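Local coordinates for protein maquette-3 (Escherichia coli, PDB 6Z0C) that is an artificial four-helix bundle, designed so that charged networks can be buried in its hydrophobic core, and probably has no natural function, at residues R29-I34 with L163-Q168; Q22-L27 with L173-K178; E73-T78 with Q123-L128; P52-V57 with E144-G149. All blocks are in the same frame, centred on the assembly; numbering follows the deposited sequence.

Contact 1 (R29-I34 with L163-Q168)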
loop_
_atom_site.group_PDB
_atom_site.type_symbol
_atom_site.label_atom_id
_atom_site.label_comp_id
_atom_site.label_asym_id
_atom_site.label_seq_id
_atom_site.Cartn_x
_atom_site.Cartn_y
_atom_site.Cartn_z
ATOM N N ARG A 29 -4.026 -4.122 7.888
ATOM C CA ARG A 29 -4.430 -4.896 9.096
ATOM C C ARG A 29 -5.659 -5.751 8.759
ATOM O O ARG A 29 -5.675 -6.928 9.148
ATOM C CB ARG A 29 -4.696 -3.973 10.289
ATOM C CG ARG A 29 -3.438 -3.546 11.032
ATOM C CD ARG A 29 -3.747 -2.980 12.406
ATOM N NE ARG A 29 -4.434 -1.702 12.293
ATOM C CZ ARG A 29 -3.840 -0.521 12.127
ATOM N NH1 ARG A 29 -4.577 0.572 12.022
ATOM N NH2 ARG A 29 -2.521 -0.427 12.068
ATOM N N GLU A 30 -6.638 -5.186 8.042
ATOM C CA GLU A 30 -7.886 -5.897 7.648
ATOM C C GLU A 30 -7.538 -7.023 6.666
ATOM O O GLU A 30 -8.118 -8.116 6.797
ATOM C CB GLU A 30 -8.912 -4.916 7.080
ATOM C CG GLU A 30 -9.517 -4.027 8.154
ATOM C CD GLU A 30 -10.337 -2.842 7.674
ATOM O OE1 GLU A 30 -10.960 -2.180 8.532
ATOM O OE2 GLU A 30 -10.345 -2.571 6.455
ATOM N N LEU A 31 -6.613 -6.774 5.736
ATOM C CA LEU A 31 -6.146 -7.781 4.744
ATOM C C LEU A 31 -5.437 -8.928 5.467
ATOM O O LEU A 31 -5.677 -10.089 5.111
ATOM C CB LEU A 31 -5.206 -7.121 3.733
ATOM C CG LEU A 31 -5.871 -6.625 2.454
ATOM C CD1 LEU A 31 -4.863 -5.888 1.592
ATOM C CD2 LEU A 31 -6.494 -7.779 1.682
ATOM N N LEU A 32 -4.576 -8.605 6.431
ATOM C CA LEU A 32 -3.852 -9.618 7.242
ATOM C C LEU A 32 -4.865 -10.513 7.966
ATOM O O LEU A 32 -4.693 -11.753 7.932
ATOM C CB LEU A 32 -2.918 -8.899 8.217
ATOM C CG LEU A 32 -1.632 -8.360 7.593
ATOM C CD1 LEU A 32 -0.959 -7.351 8.509
ATOM C CD2 LEU A 32 -0.678 -9.499 7.267
ATOM N N LYS A 33 -5.892 -9.913 8.572
ATOM C CA LYS A 33 -6.942 -10.650 9.326
ATOM C C LYS A 33 -7.635 -11.646 8.387
ATOM O O LYS A 33 -7.633 -12.848 8.713
ATOM C CB LYS A 33 -7.938 -9.683 9.972
ATOM C CG LYS A 33 -8.976 -10.342 10.875
ATOM C CD LYS A 33 -9.969 -9.374 11.488
ATOM C CE LYS A 33 -9.317 -8.262 12.284
ATOM N NZ LYS A 33 -10.318 -7.464 13.031
ATOM N N ILE A 34 -8.192 -11.190 7.259
ATOM C CA ILE A 34 -8.940 -12.095 6.334
ATOM C C ILE A 34 -7.979 -13.140 5.755
ATOM O O ILE A 34 -8.404 -14.299 5.621
ATOM C CB ILE A 34 -9.716 -11.361 5.218
ATOM C CG1 ILE A 34 -10.493 -12.375 4.370
ATOM C CG2 ILE A 34 -8.807 -10.492 4.363
ATOM C CD1 ILE A 34 -11.570 -11.783 3.493
ATOM N N LEU A 163 -12.604 -13.788 -3.258
ATOM C CA LEU A 163 -13.247 -12.680 -4.014
ATOM C C LEU A 163 -13.278 -11.404 -3.158
ATOM O O LEU A 163 -13.048 -10.311 -3.724
ATOM C CB LEU A 163 -14.644 -13.117 -4.464
ATOM C CG LEU A 163 -14.665 -14.175 -5.568
ATOM C CD1 LEU A 163 -16.068 -14.718 -5.775
ATOM C CD2 LEU A 163 -14.116 -13.617 -6.874
ATOM N N GLN A 164 -13.517 -11.524 -1.847
ATOM C CA GLN A 164 -13.511 -10.371 -0.902
ATOM C C GLN A 164 -12.077 -9.849 -0.746
ATOM O O GLN A 164 -11.907 -8.613 -0.720
ATOM C CB GLN A 164 -14.111 -10.754 0.456
ATOM C CG GLN A 164 -13.900 -9.703 1.540
ATOM C CD GLN A 164 -14.497 -8.359 1.196
ATOM O OE1 GLN A 164 -15.485 -8.261 0.473
ATOM N NE2 GLN A 164 -13.901 -7.304 1.726
ATOM N N VAL A 165 -11.092 -10.746 -0.634
ATOM C CA VAL A 165 -9.644 -10.388 -0.532
ATOM C C VAL A 165 -9.265 -9.521 -1.737
ATOM O O VAL A 165 -8.593 -8.492 -1.541
ATOM C CB VAL A 165 -8.739 -11.633 -0.441
ATOM C CG1 VAL A 165 -7.300 -11.324 -0.831
ATOM C CG2 VAL A 165 -8.782 -12.249 0.945
ATOM N N ILE A 166 -9.675 -9.925 -2.940
ATOM C CA ILE A 166 -9.297 -9.220 -4.199
ATOM C C ILE A 166 -9.901 -7.811 -4.186
ATOM O O ILE A 166 -9.176 -6.876 -4.563
ATOM C CB ILE A 166 -9.683 -10.047 -5.441
ATOM C CG1 ILE A 166 -8.616 -11.111 -5.708
ATOM C CG2 ILE A 166 -9.909 -9.154 -6.651
ATOM C CD1 ILE A 166 -9.032 -12.162 -6.694
ATOM N N LYS A 167 -11.155 -7.655 -3.747
ATOM C CA LYS A 167 -11.820 -6.327 -3.627
ATOM C C LYS A 167 -10.957 -5.401 -2.762
ATOM O O LYS A 167 -10.760 -4.236 -3.162
ATOM C CB LYS A 167 -13.214 -6.430 -3.000
ATOM C CG LYS A 167 -14.325 -6.892 -3.930
ATOM C CD LYS A 167 -15.698 -6.800 -3.294
ATOM C CE LYS A 167 -16.820 -7.252 -4.204
ATOM N NZ LYS A 167 -16.878 -8.726 -4.304
ATOM N N GLN A 168 -10.479 -5.903 -1.619
ATOM C CA GLN A 168 -9.667 -5.128 -0.642
ATOM C C GLN A 168 -8.291 -4.793 -1.237
ATOM O O GLN A 168 -7.806 -3.677 -0.983
ATOM C CB GLN A 168 -9.536 -5.899 0.670
ATOM C CG GLN A 168 -10.858 -6.032 1.414
ATOM C CD GLN A 168 -10.727 -6.798 2.708
ATOM O OE1 GLN A 168 -11.560 -7.635 3.040
ATOM N NE2 GLN A 168 -9.670 -6.524 3.453
#
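Glu-30 meets Gln-168 where helices 4-48 and 152-194 of the four-helix bundle pack antiparallel, the axes of the two short segments 10.4 Å apart and 165° between their directions. The touch is slight: Glu-30 CB lies 4.0 Å from the amide nitrogen NE2 of Gln-168. One residue on, Leu-31 runs past Gln-168 in the opposite direction, its CD2 methyl lying 3.7 Å from Gln-168 CB. Leu-31 also touches Leu-72 of helix 52-99, which places it on the inner side of the pair. Ile-34 closes the segment. Chi1 of -178° sets its CG1 anti to the backbone N, 3.8 Å from Val-165 CG2; the side chain crosses that of Gln-164 at about a right angle, its CD1 3.7 Å from Gln-164 CG. Gln-168 is held from its own helix: Gln-164 NE2 donates to Gln-168 OE1 over 2.7 Å, with an N-H...O angle of 169°. The other end of that amide, Gln-168 NE2, has no hydrogen-bonding partner in the model and is buried against Leu-31 and Ile-34 CG2.

Contact 2 (Q22-L27 with L173-K178)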
loop_
_atom_site.group_PDB
_atom_site.type_symbol
_atom_site.label_atom_id
_atom_site.label_comp_id
_atom_site.label_asym_id
_atom_site.label_seq_id
_atom_site.Cartn_x
_atom_site.Cartn_y
_atom_site.Cartn_z
ATOM N N GLN A 22 -2.479 6.286 7.344
ATOM C CA GLN A 22 -3.235 5.641 8.453
ATOM C C GLN A 22 -4.297 4.714 7.847
ATOM O O GLN A 22 -4.411 3.564 8.313
ATOM C CB GLN A 22 -3.847 6.691 9.380
ATOM C CG GLN A 22 -2.817 7.419 10.233
ATOM C CD GLN A 22 -3.423 8.522 11.067
ATOM O OE1 GLN A 22 -4.619 8.532 11.353
ATOM N NE2 GLN A 22 -2.591 9.470 11.471
ATOM N N GLU A 23 -5.031 5.191 6.838
ATOM C CA GLU A 23 -6.064 4.404 6.110
ATOM C C GLU A 23 -5.407 3.175 5.469
ATOM O O GLU A 23 -5.984 2.079 5.556
ATOM C CB GLU A 23 -6.761 5.278 5.064
ATOM C CG GLU A 23 -7.904 4.578 4.354
ATOM C CD GLU A 23 -8.716 5.463 3.424
ATOM O OE1 GLU A 23 -8.284 6.613 3.165
ATOM O OE2 GLU A 23 -9.775 5.001 2.955
ATOM N N ILE A 24 -4.238 3.350 4.849
ATOM C CA ILE A 24 -3.440 2.244 4.243
ATOM C C ILE A 24 -3.069 1.225 5.334
ATOM O O ILE A 24 -3.267 0.021 5.105
ATOM C CB ILE A 24 -2.210 2.803 3.503
ATOM C CG1 ILE A 24 -2.622 3.422 2.163
ATOM C CG2 ILE A 24 -1.141 1.735 3.342
ATOM C CD1 ILE A 24 -1.536 4.214 1.478
ATOM N N GLN A 25 -2.542 1.676 6.471
ATOM C CA GLN A 25 -2.124 0.770 7.578
ATOM C C GLN A 25 -3.338 -0.013 8.098
ATOM O O GLN A 25 -3.188 -1.224 8.367
ATOM C CB GLN A 25 -1.425 1.553 8.690
ATOM C CG GLN A 25 -0.125 2.196 8.228
ATOM C CD GLN A 25 0.970 2.100 9.260
ATOM O OE1 GLN A 25 0.897 2.713 10.324
ATOM N NE2 GLN A 25 1.999 1.329 8.948
ATOM N N GLN A 26 -4.497 0.639 8.222
ATOM C CA GLN A 26 -5.747 -0.015 8.695
ATOM C C GLN A 26 -6.193 -1.062 7.669
ATOM O O GLN A 26 -6.593 -2.161 8.096
ATOM C CB GLN A 26 -6.857 1.007 8.953
ATOM C CG GLN A 26 -8.149 0.386 9.475
ATOM C CD GLN A 26 -7.960 -0.372 10.769
ATOM O OE1 GLN A 26 -7.119 -0.029 11.599
ATOM N NE2 GLN A 26 -8.748 -1.419 10.952
ATOM N N LEU A 27 -6.138 -0.746 6.372
ATOM C CA LEU A 27 -6.569 -1.689 5.304
ATOM C C LEU A 27 -5.619 -2.894 5.284
ATOM O O LEU A 27 -6.109 -4.020 5.149
ATOM C CB LEU A 27 -6.630 -0.975 3.949
ATOM C CG LEU A 27 -7.013 -1.849 2.753
ATOM C CD1 LEU A 27 -8.245 -2.696 3.045
ATOM C CD2 LEU A 27 -7.251 -0.993 1.514
ATOM N N LEU A 173 -4.582 -0.785 -3.745
ATOM C CA LEU A 173 -3.919 -0.217 -4.955
ATOM C C LEU A 173 -4.380 1.232 -5.157
ATOM O O LEU A 173 -3.516 2.086 -5.407
ATOM C CB LEU A 173 -4.227 -1.061 -6.198
ATOM C CG LEU A 173 -3.223 -2.158 -6.538
ATOM C CD1 LEU A 173 -3.600 -2.840 -7.846
ATOM C CD2 LEU A 173 -1.803 -1.613 -6.622
ATOM N N GLN A 174 -5.686 1.501 -5.055
ATOM C CA GLN A 174 -6.260 2.862 -5.255
ATOM C C GLN A 174 -5.666 3.845 -4.231
ATOM O O GLN A 174 -5.368 4.988 -4.618
ATOM C CB GLN A 174 -7.784 2.831 -5.166
ATOM C CG GLN A 174 -8.433 2.131 -6.352
ATOM C CD GLN A 174 -9.927 2.008 -6.197
ATOM O OE1 GLN A 174 -10.638 3.005 -6.099
ATOM N NE2 GLN A 174 -10.417 0.778 -6.193
ATOM N N LEU A 175 -5.521 3.433 -2.969
ATOM C CA LEU A 175 -4.966 4.305 -1.901
ATOM C C LEU A 175 -3.504 4.632 -2.228
ATOM O O LEU A 175 -3.110 5.781 -2.009
ATOM C CB LEU A 175 -5.096 3.629 -0.531
ATOM C CG LEU A 175 -6.520 3.341 -0.053
ATOM C CD1 LEU A 175 -6.507 2.764 1.354
ATOM C CD2 LEU A 175 -7.406 4.577 -0.111
ATOM N N VAL A 176 -2.740 3.667 -2.750
ATOM C CA VAL A 176 -1.299 3.858 -3.095
ATOM C C VAL A 176 -1.216 4.809 -4.295
ATOM O O VAL A 176 -0.282 5.625 -4.344
ATOM C CB VAL A 176 -0.589 2.520 -3.369
ATOM C CG1 VAL A 176 0.851 2.730 -3.803
ATOM C CG2 VAL A 176 -0.641 1.602 -2.158
ATOM N N GLN A 177 -2.170 4.705 -5.220
ATOM C CA GLN A 177 -2.270 5.592 -6.405
ATOM C C GLN A 177 -2.616 7.013 -5.928
ATOM O O GLN A 177 -2.000 7.966 -6.445
ATOM C CB GLN A 177 -3.248 4.973 -7.410
ATOM C CG GLN A 177 -2.699 3.700 -8.054
ATOM C CD GLN A 177 -3.755 2.785 -8.633
ATOM O OE1 GLN A 177 -4.953 3.007 -8.486
ATOM N NE2 GLN A 177 -3.315 1.730 -9.304
ATOM N N LYS A 178 -3.519 7.153 -4.948
ATOM C CA LYS A 178 -3.855 8.463 -4.318
ATOM C C LYS A 178 -2.604 9.047 -3.651
ATOM O O LYS A 178 -2.389 10.268 -3.758
ATOM C CB LYS A 178 -4.984 8.331 -3.290
ATOM C CG LYS A 178 -6.374 8.158 -3.883
ATOM C CD LYS A 178 -7.477 8.257 -2.855
ATOM C CE LYS A 178 -8.853 8.018 -3.435
ATOM N NZ LYS A 178 -9.863 7.846 -2.366
HETATM O O HOH W 1 -8.763 7.972 0.946
#
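Leu-175 turns its CG anti to the carbonyl carbon (chi1 -62°), while Glu-23 sets CG anti to the backbone N (chi1 -175°), and the two side chains cross at about a right angle. This is a buried contact near the middle of the four-helix bundle, between antiparallel helices 4-48 and 152-194, and Leu-175 fits among Leu-20, Glu-23, Ile-24 and Leu-27 as a knob in a hole. Its CD1 methyl lies 3.8 Å from Glu-23 CG and equally close to Leu-27 CD2, while its CD2 sits beside the Glu-23 carboxylate. Ile-24 runs past it in the opposite direction, CG1 3.7 Å from Leu-175 CB. An alanine in place of Ile-24 would probably open a gap beside Leu-175 CB, where CG1 and CD1 now pack. A water links Glu-23 OE1 and Lys-178 NZ loosely, donating to OE1 at 2.6 Å but accepting a weak bond from NZ at 3.5 Å. The direct contacts are apolar: Glu-23 adds its carbon chain, while its carboxylate reaches the water.

Contact 3 (E73-T78 with Q123-L128)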
loop_
_atom_site.group_PDB
_atom_site.type_symbol
_atom_site.label_atom_id
_atom_site.label_comp_id
_atom_site.label_asym_id
_atom_site.label_seq_id
_atom_site.Cartn_x
_atom_site.Cartn_y
_atom_site.Cartn_z
ATOM N N GLU A 73 3.221 -7.776 5.897
ATOM C CA GLU A 73 3.942 -7.244 7.085
ATOM C C GLU A 73 5.070 -6.318 6.607
ATOM O O GLU A 73 5.308 -5.304 7.280
ATOM C CB GLU A 73 4.427 -8.385 7.984
ATOM C CG GLU A 73 3.291 -9.161 8.646
ATOM C CD GLU A 73 2.522 -8.430 9.740
ATOM O OE1 GLU A 73 2.841 -7.254 10.016
ATOM O OE2 GLU A 73 1.601 -9.044 10.319
ATOM N N THR A 74 5.713 -6.632 5.474
ATOM C CA THR A 74 6.698 -5.746 4.790
ATOM C C THR A 74 6.028 -4.421 4.406
ATOM O O THR A 74 6.664 -3.363 4.586
ATOM C CB THR A 74 7.312 -6.417 3.554
ATOM O OG1 THR A 74 8.131 -7.493 4.011
ATOM C CG2 THR A 74 8.138 -5.472 2.706
ATOM N N LEU A 75 4.802 -4.472 3.878
ATOM C CA LEU A 75 4.045 -3.265 3.451
ATOM C C LEU A 75 3.747 -2.380 4.669
ATOM O O LEU A 75 3.818 -1.150 4.525
ATOM C CB LEU A 75 2.765 -3.687 2.722
ATOM C CG LEU A 75 2.968 -4.378 1.372
ATOM C CD1 LEU A 75 1.635 -4.621 0.690
ATOM C CD2 LEU A 75 3.886 -3.573 0.463
ATOM N N GLN A 76 3.434 -2.976 5.824
ATOM C CA GLN A 76 3.205 -2.238 7.099
ATOM C C GLN A 76 4.450 -1.416 7.445
ATOM O O GLN A 76 4.301 -0.233 7.801
ATOM C CB GLN A 76 2.879 -3.203 8.240
ATOM C CG GLN A 76 1.392 -3.468 8.395
ATOM C CD GLN A 76 0.693 -2.416 9.222
ATOM O OE1 GLN A 76 1.280 -1.807 10.115
ATOM N NE2 GLN A 76 -0.580 -2.195 8.937
ATOM N N GLN A 77 5.630 -2.032 7.342
ATOM C CA GLN A 77 6.936 -1.396 7.658
ATOM C C GLN A 77 7.225 -0.301 6.622
ATOM O O GLN A 77 7.716 0.768 7.021
ATOM C CB GLN A 77 8.028 -2.464 7.727
ATOM C CG GLN A 77 7.893 -3.366 8.950
ATOM C CD GLN A 77 8.785 -4.584 8.911
ATOM O OE1 GLN A 77 9.611 -4.752 8.015
ATOM N NE2 GLN A 77 8.621 -5.453 9.896
ATOM N N THR A 78 6.907 -0.546 5.347
ATOM C CA THR A 78 7.059 0.438 4.239
ATOM C C THR A 78 6.177 1.664 4.514
ATOM O O THR A 78 6.683 2.792 4.371
ATOM C CB THR A 78 6.767 -0.210 2.879
ATOM O OG1 THR A 78 7.648 -1.326 2.748
ATOM C CG2 THR A 78 6.959 0.736 1.715
ATOM N N GLN A 123 6.123 3.366 -5.196
ATOM C CA GLN A 123 6.263 2.607 -6.469
ATOM C C GLN A 123 6.525 1.132 -6.138
ATOM O O GLN A 123 5.852 0.275 -6.733
ATOM C CB GLN A 123 7.335 3.241 -7.356
ATOM C CG GLN A 123 6.849 4.518 -8.027
ATOM C CD GLN A 123 7.914 5.224 -8.828
ATOM O OE1 GLN A 123 9.008 4.707 -9.044
ATOM N NE2 GLN A 123 7.594 6.425 -9.279
ATOM N N LYS A 124 7.443 0.858 -5.206
ATOM C CA LYS A 124 7.747 -0.504 -4.681
ATOM C C LYS A 124 6.457 -1.104 -4.109
ATOM O O LYS A 124 6.101 -2.242 -4.479
ATOM C CB LYS A 124 8.861 -0.411 -3.631
ATOM C CG LYS A 124 9.196 -1.695 -2.879
ATOM C CD LYS A 124 10.112 -1.452 -1.687
ATOM C CE LYS A 124 10.099 -2.563 -0.655
ATOM N NZ LYS A 124 11.239 -3.495 -0.831
ATOM N N PHE A 125 5.777 -0.338 -3.254
ATOM C CA PHE A 125 4.487 -0.693 -2.613
ATOM C C PHE A 125 3.478 -1.134 -3.683
ATOM O O PHE A 125 2.914 -2.236 -3.555
ATOM C CB PHE A 125 3.972 0.500 -1.807
ATOM C CG PHE A 125 2.978 0.155 -0.733
ATOM C CD1 PHE A 125 3.273 0.381 0.602
ATOM C CD2 PHE A 125 1.749 -0.396 -1.056
ATOM C CE1 PHE A 125 2.353 0.069 1.589
ATOM C CE2 PHE A 125 0.832 -0.710 -0.066
ATOM C CZ PHE A 125 1.137 -0.478 1.252
ATOM N N GLN A 126 3.254 -0.302 -4.706
ATOM C CA GLN A 126 2.273 -0.578 -5.793
ATOM C C GLN A 126 2.643 -1.889 -6.498
ATOM O O GLN A 126 1.733 -2.716 -6.700
ATOM C CB GLN A 126 2.192 0.578 -6.796
ATOM C CG GLN A 126 1.310 0.258 -8.000
ATOM C CD GLN A 126 0.943 1.464 -8.831
ATOM O OE1 GLN A 126 1.470 2.558 -8.647
ATOM N NE2 GLN A 126 0.026 1.266 -9.765
ATOM N N GLN A 127 3.921 -2.071 -6.852
ATOM C CA GLN A 127 4.426 -3.273 -7.575
ATOM C C GLN A 127 4.105 -4.530 -6.761
ATOM O O GLN A 127 3.631 -5.521 -7.355
ATOM C CB GLN A 127 5.932 -3.175 -7.829
ATOM C CG GLN A 127 6.303 -2.150 -8.890
ATOM C CD GLN A 127 7.785 -1.873 -8.964
ATOM O OE1 GLN A 127 8.598 -2.508 -8.292
ATOM N NE2 GLN A 127 8.150 -0.910 -9.794
ATOM N N LEU A 128 4.346 -4.490 -5.448
ATOM C CA LEU A 128 4.173 -5.662 -4.546
ATOM C C LEU A 128 2.683 -5.995 -4.407
ATOM O O LEU A 128 2.341 -7.199 -4.480
ATOM C CB LEU A 128 4.832 -5.362 -3.198
ATOM C CG LEU A 128 6.356 -5.224 -3.237
ATOM C CD1 LEU A 128 6.893 -4.746 -1.898
ATOM C CD2 LEU A 128 7.027 -6.530 -3.641
#
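Leu-75 packs on Phe-125 in the hydrophobic core of the four-helix bundle, where helices 52-99 and 105-144 run antiparallel, 10.7 Å apart between the axes of the two segments. Its CD2 methyl stands over the middle of the aromatic ring, 3.9 Å from the centroid and 5° off the normal, a well-centred CH-pi contact. Leu-75 CB lies beside the far end of the ring, 3.9 Å from Phe-125 CZ, and the backbone oxygen Leu-75 O comes within 3.5 Å of Phe-125 CE1. Thr-78 approaches the same ring differently: its CG2 methyl sits at the edge, near the ring plane, 3.9 Å from Phe-125 CD1. The hydroxyl is engaged within its own helix, Thr-78 OG1 donating to Thr-74 O over 2.9 Å from above the carbonyl plane, and that oxygen also accepts the backbone N-H of Thr-78. Chi1 of -159° puts Phe-125 CG anti to the backbone N, and the end of the side chain comes nearer to helix 52-99 than its root. An alanine in place of Phe-125 would probably open a large gap in the core and leave Leu-75 CD2 without the ring face it rests on. Leu-128 CD1, 4.0 Å from Leu-75 CD2, adds a second partner for that methyl. Beyond this pair of helices, Phe-125 also touches Val-176 of helix 152-194 and Ile-28 of helix 4-48, bringing all four helices together around one ring.

Contact 4 (P52-V57 with E144-G149)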
loop_
_atom_site.group_PDB
_atom_site.type_symbol
_atom_site.label_atom_id
_atom_site.label_comp_id
_atom_site.label_asym_id
_atom_site.label_seq_id
_atom_site.Cartn_x
_atom_site.Cartn_y
_atom_site.Cartn_z
ATOM N N PRO A 52 -7.189 -36.449 -4.889
ATOM C CA PRO A 52 -5.784 -36.045 -4.821
ATOM C C PRO A 52 -5.457 -34.767 -5.612
ATOM O O PRO A 52 -4.633 -34.007 -5.145
ATOM C CB PRO A 52 -5.027 -37.245 -5.412
ATOM C CG PRO A 52 -5.963 -38.410 -5.198
ATOM C CD PRO A 52 -7.347 -37.825 -5.383
ATOM N N GLU A 53 -6.096 -34.548 -6.768
ATOM C CA GLU A 53 -5.839 -33.347 -7.615
ATOM C C GLU A 53 -6.266 -32.092 -6.840
ATOM O O GLU A 53 -5.562 -31.073 -6.943
ATOM C CB GLU A 53 -6.509 -33.454 -8.991
ATOM C CG GLU A 53 -7.987 -33.084 -9.035
ATOM C CD GLU A 53 -8.954 -34.174 -8.600
ATOM O OE1 GLU A 53 -8.487 -35.252 -8.178
ATOM O OE2 GLU A 53 -10.178 -33.950 -8.702
ATOM N N LYS A 54 -7.363 -32.169 -6.078
ATOM C CA LYS A 54 -7.881 -31.046 -5.251
ATOM C C LYS A 54 -6.936 -30.821 -4.064
ATOM O O LYS A 54 -6.616 -29.651 -3.783
ATOM C CB LYS A 54 -9.319 -31.318 -4.799
ATOM C CG LYS A 54 -10.340 -31.407 -5.924
ATOM C CD LYS A 54 -11.777 -31.237 -5.469
ATOM C CE LYS A 54 -12.778 -31.470 -6.582
ATOM N NZ LYS A 54 -14.149 -31.081 -6.175
ATOM N N LYS A 55 -6.490 -31.893 -3.401
ATOM C CA LYS A 55 -5.516 -31.800 -2.276
ATOM C C LYS A 55 -4.244 -31.105 -2.777
ATOM O O LYS A 55 -3.782 -30.157 -2.112
ATOM C CB LYS A 55 -5.185 -33.180 -1.698
ATOM C CG LYS A 55 -4.485 -33.146 -0.343
ATOM C CD LYS A 55 -4.255 -34.511 0.269
ATOM C CE LYS A 55 -4.150 -34.475 1.779
ATOM N NZ LYS A 55 -5.485 -34.416 2.421
ATOM N N SER A 56 -3.717 -31.552 -3.920
ATOM C CA SER A 56 -2.494 -31.012 -4.567
ATOM C C SER A 56 -2.622 -29.495 -4.769
ATOM O O SER A 56 -1.683 -28.771 -4.388
ATOM C CB SER A 56 -2.221 -31.713 -5.869
ATOM O OG SER A 56 -1.138 -31.094 -6.546
ATOM N N VAL A 57 -3.733 -29.040 -5.357
ATOM C CA VAL A 57 -3.996 -27.599 -5.656
ATOM C C VAL A 57 -4.010 -26.812 -4.339
ATOM O O VAL A 57 -3.322 -25.768 -4.257
ATOM C CB VAL A 57 -5.311 -27.412 -6.437
ATOM C CG1 VAL A 57 -5.819 -25.978 -6.372
ATOM C CG2 VAL A 57 -5.172 -27.868 -7.883
ATOM N N GLU A 144 -11.739 -22.279 -9.245
ATOM C CA GLU A 144 -13.004 -22.426 -10.018
ATOM C C GLU A 144 -13.092 -23.815 -10.670
ATOM O O GLU A 144 -14.222 -24.315 -10.805
ATOM C CB GLU A 144 -13.112 -21.331 -11.077
ATOM C CG GLU A 144 -13.589 -20.009 -10.514
ATOM C CD GLU A 144 -13.613 -18.878 -11.524
ATOM O OE1 GLU A 144 -14.650 -18.203 -11.622
ATOM O OE2 GLU A 144 -12.591 -18.666 -12.202
ATOM N N THR A 145 -11.965 -24.409 -11.077
ATOM C CA THR A 145 -11.936 -25.684 -11.848
ATOM C C THR A 145 -12.204 -26.880 -10.925
ATOM O O THR A 145 -12.529 -27.952 -11.464
ATOM C CB THR A 145 -10.617 -25.889 -12.608
ATOM O OG1 THR A 145 -9.560 -26.098 -11.671
ATOM C CG2 THR A 145 -10.274 -24.731 -13.520
ATOM N N ILE A 146 -12.075 -26.715 -9.602
ATOM C CA ILE A 146 -12.211 -27.830 -8.614
ATOM C C ILE A 146 -13.427 -27.610 -7.701
ATOM O O ILE A 146 -13.550 -28.364 -6.716
ATOM C CB ILE A 146 -10.908 -28.013 -7.808
ATOM C CG1 ILE A 146 -10.534 -26.766 -7.002
ATOM C CG2 ILE A 146 -9.779 -28.455 -8.725
ATOM C CD1 ILE A 146 -9.579 -27.042 -5.865
ATOM N N LEU A 147 -14.306 -26.652 -8.016
ATOM C CA LEU A 147 -15.585 -26.437 -7.281
ATOM C C LEU A 147 -16.504 -27.647 -7.491
ATOM O O LEU A 147 -16.313 -28.373 -8.487
ATOM C CB LEU A 147 -16.270 -25.160 -7.778
ATOM C CG LEU A 147 -15.531 -23.850 -7.519
ATOM C CD1 LEU A 147 -16.315 -22.684 -8.103
ATOM C CD2 LEU A 147 -15.278 -23.635 -6.033
ATOM N N GLY A 148 -17.473 -27.837 -6.589
ATOM C CA GLY A 148 -18.464 -28.930 -6.648
ATOM C C GLY A 148 -17.872 -30.252 -6.190
ATOM O O GLY A 148 -16.748 -30.239 -5.642
ATOM N N GLY A 149 -18.601 -31.352 -6.409
ATOM C CA GLY A 149 -18.227 -32.712 -5.969
ATOM C C GLY A 149 -17.897 -32.748 -4.486
ATOM O O GLY A 149 -18.549 -32.010 -3.715
#
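Lys-54 and Ile-146 come closest in the backbone, CA to CA 6.4 Å, where the first turn of helix 52-99 faces the irregular segment 144-149. Positive phi at Gly-148 and Gly-149 suits glycine, and a side chain at Gly-149 would point toward Lys-54 NZ. Lys-54 does most of the touching. Its chain is extended beyond CG and slides past Ile-146 in the opposite direction, with Lys-54 CG 3.9 Å from Ile-146 CB. At the end of that chain NZ donates to Ile-146 O over 2.8 Å, approaching from above the carbonyl plane, 38° out of it. Gly-148 O lies equally near NZ, but the angle is too poor for a hydrogen bond. Ser-150 O, just past the segment, accepts a further bond, so two backbone oxygens, Ile-146 O and Ser-150 O, take bonds from NZ. Val-57, a turn further along the helix, meets Ile-146 tip to tip, CG1 to CD1 3.9 Å. Leu-155 of helix 152-194 also touches Lys-54. The contact thus joins the start of one helix to the interhelical loop at one end of the bundle. Its chemistry is that of a buried lysine whose carbon chain packs on an isoleucine while its charge is met by loop carbonyls, whose partial negative charge is likely to stabilise the ammonium form.

Overall arrangement
From the N terminus, helix 4-48 comes first to 22-27 and then to 29-34, which pair with 173-178 and 163-168 on helix 152-194. Contact 2 thus closes the longest loop, and contact 1 lies within it, as expected for an antiparallel pair. Helix 52-99 opens with 52-57, whose contact 4 with the loop at 144-149 falls inside both. Contact 3, joining 73-78 to 123-128, is innermost, so all four loops nest and none cross. Contacts 1, 2 and 3 touch one another: Gln-76 of contact 3 packs against both Arg-29 of contact 1 and Gln-25 of contact 2, linking the two helix pairs near mid-bundle. Contact 4 stands apart at one end, its centre about 32 Å from that of contact 3.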